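Local structure of variant surface glycoprotein MITat 1.13 (Trypanosoma brucei, 6Z8H) at residues A[319-322]-A[323-327]. The protein probably forms, as a GPI-anchored variant surface glycoprotein, part of the coat that lets the trypanosome evade its host's immune response. Sequence-based numbering, arbitrary orientation.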
ATOM      1  N   ASP A 319      29.439 -15.278  37.853  1.00 42.17           N
ATOM      2  CA  ASP A 319      30.748 -14.706  37.538  1.00 42.82           C
ATOM      3  C   ASP A 319      31.328 -15.463  36.356  1.00 41.03           C
ATOM      4  O   ASP A 319      31.769 -14.808  35.517  1.00 40.64           O
ATOM      5  CB  ASP A 319      31.695 -14.764  38.726  1.00 45.10           C
ATOM      6  CG  ASP A 319      31.598 -13.526  39.575  1.00 49.32           C
ATOM      7  OD1 ASP A 319      32.397 -13.431  40.516  1.00 51.42           O
ATOM      8  OD2 ASP A 319      30.735 -12.685  39.271  1.00 50.37           O
ATOM      9  N   GLU A 320      31.444 -16.784  36.361  1.00 39.88           N
ATOM     10  CA  GLU A 320      32.083 -17.530  35.286  1.00 38.46           C
ATOM     11  C   GLU A 320      31.374 -17.274  33.968  1.00 35.69           C
ATOM     12  O   GLU A 320      32.023 -17.143  32.933  1.00 35.67           O
ATOM     13  CB  GLU A 320      32.125 -19.028  35.604  1.00 39.02           C
ATOM     14  CG  GLU A 320      33.204 -19.427  36.600  1.00 41.21           C
ATOM     15  CD  GLU A 320      34.601 -19.404  35.992  1.00 44.44           C
ATOM     16  OE1 GLU A 320      34.875 -20.213  35.074  1.00 45.58           O
ATOM     17  OE2 GLU A 320      35.427 -18.571  36.438  1.00 46.39           O
ATOM     18  N   VAL A 321      30.045 -17.174  34.002  1.00 33.77           N
ATOM     19  CA  VAL A 321      29.278 -16.841  32.800  1.00 33.92           C
ATOM     20  C   VAL A 321      29.681 -15.470  32.275  1.00 33.61           C
ATOM     21  O   VAL A 321      29.900 -15.285  31.074  1.00 33.94           O
ATOM     22  CB  VAL A 321      27.768 -16.912  33.094  1.00 33.31           C
ATOM     23  CG1 VAL A 321      26.963 -16.371  31.925  1.00 33.43           C
ATOM     24  CG2 VAL A 321      27.367 -18.342  33.421  1.00 33.65           C
ATOM     25  N   ASN A 322      29.798 -14.484  33.162  1.00 34.61           N
ATOM     26  CA  ASN A 322      30.158 -13.151  32.696  1.00 35.21           C
ATOM     27  C   ASN A 322      31.577 -13.116  32.143  1.00 34.63           C
ATOM     28  O   ASN A 322      31.838 -12.440  31.143  1.00 36.43           O
ATOM     29  CB  ASN A 322      30.002 -12.152  33.835  1.00 39.46           C
ATOM     30  CG  ASN A 322      28.556 -11.796  34.092  1.00 44.26           C
ATOM     31  OD1 ASN A 322      27.799 -11.517  33.159  1.00 47.23           O
ATOM     32  ND2 ASN A 322      28.160 -11.799  35.365  1.00 46.40           N
ATOM     33  N   ASN A 323      32.514 -13.818  32.787  1.00 35.64           N
ATOM     34  CA  ASN A 323      33.875 -13.866  32.262  1.00 36.19           C
ATOM     35  C   ASN A 323      33.922 -14.549  30.899  1.00 34.38           C
ATOM     36  O   ASN A 323      34.711 -14.162  30.030  1.00 34.14           O
ATOM     37  CB  ASN A 323      34.795 -14.547  33.270  1.00 38.09           C
ATOM     38  CG  ASN A 323      35.144 -13.633  34.406  1.00 41.64           C
ATOM     39  OD1 ASN A 323      36.179 -12.973  34.380  1.00 45.43           O
ATOM     40  ND2 ASN A 323      34.268 -13.563  35.404  1.00 43.29           N
ATOM     41  N   ALA A 324      33.124 -15.598  30.712  1.00 32.94           N
ATOM     42  CA  ALA A 324      33.058 -16.247  29.404  1.00 31.63           C
ATOM     43  C   ALA A 324      32.487 -15.311  28.335  1.00 30.99           C
ATOM     44  O   ALA A 324      33.021 -15.228  27.223  1.00 31.28           O
ATOM     45  CB  ALA A 324      32.209 -17.513  29.499  1.00 31.29           C
ATOM     46  N   ILE A 325      31.425 -14.575  28.673  1.00 29.41           N
ATOM     47  CA  ILE A 325      30.860 -13.584  27.754  1.00 30.41           C
ATOM     48  C   ILE A 325      31.906 -12.536  27.398  1.00 30.88           C
ATOM     49  O   ILE A 325      32.105 -12.214  26.224  1.00 32.92           O
ATOM     50  CB  ILE A 325      29.601 -12.946  28.368  1.00 29.66           C
ATOM     51  CG1 ILE A 325      28.457 -13.966  28.358  1.00 29.82           C
ATOM     52  CG2 ILE A 325      29.201 -11.678  27.616  1.00 29.94           C
ATOM     53  CD1 ILE A 325      27.236 -13.594  29.183  1.00 30.53           C
ATOM     54  N   ASN A 326      32.632 -12.029  28.403  1.00 32.12           N
ATOM     55  CA  ASN A 326      33.640 -11.011  28.127  1.00 33.11           C
ATOM     56  C   ASN A 326      34.776 -11.547  27.260  1.00 33.80           C
ATOM     57  O   ASN A 326      35.280 -10.834  26.388  1.00 35.04           O
ATOM     58  CB  ASN A 326      34.213 -10.466  29.433  1.00 34.37           C
ATOM     59  CG  ASN A 326      33.191  -9.696  30.259  1.00 35.26           C
ATOM     60  OD1 ASN A 326      32.148  -9.273  29.764  1.00 37.25           O
ATOM     61  ND2 ASN A 326      33.524  -9.470  31.533  1.00 36.36           N
ATOM     62  N   SER A 327      35.197 -12.796  27.482  1.00 34.85           N
ATOM     63  CA  SER A 327      36.276 -13.364  26.672  1.00 35.96           C
ATOM     64  C   SER A 327      35.824 -13.583  25.238  1.00 34.35           C
ATOM     65  O   SER A 327      36.601 -13.394  24.290  1.00 35.01           O
ATOM     66  CB  SER A 327      36.733 -14.696  27.271  1.00 37.32           C
ATOM     67  OG  SER A 327      37.379 -14.499  28.512  1.00 39.29           O
TER
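Asn323 reaches back one turn of helix to Asp319, and its side chain is the one to follow. Asn323 CB sits 3.8 Å from Asp319 O; there chi1 of -77° sets CG beside the residue's own backbone N, which turns the amide back toward that same carbonyl. Asn323 CG is 3.7 Å from Asp319 O, and at the tip Asn323 ND2 closes to 2.8 Å of that oxygen in a nearly straight bond (167°). The oxygen lies almost in the Asn323 amide plane; ND2 stands about 50° above the carbonyl plane, while the Asn323 backbone N bonds to the same oxygen nearly head-on. Two donors from one residue thus grip a single carbonyl oxygen. Ser327 also gives two donors to one oxygen a turn later, but with different geometry: Ser327 OG, 3.1 Å from Asn323 O, and Ser327 N approach from opposite faces of the carbonyl plane.

The apolar side behaves differently. Val321 and Ile325 lie side by side and point the same way, with Val321 CG1 3.9 Å from Ile325 CD1; beyond them, helix 294-304 supplies Ile301 to Val321, and Phe296 and Val300 to Ile325. Asn326 OD1 accepts from the backbone N of Glu332, tying the helix to the residues that follow it. This is an amphipathic alpha-helix, with i to i+4 backbone bonds from Asp319 to Ser327, packed by its apolar face on helix 294-304 in the VSG A-type N-terminal family region.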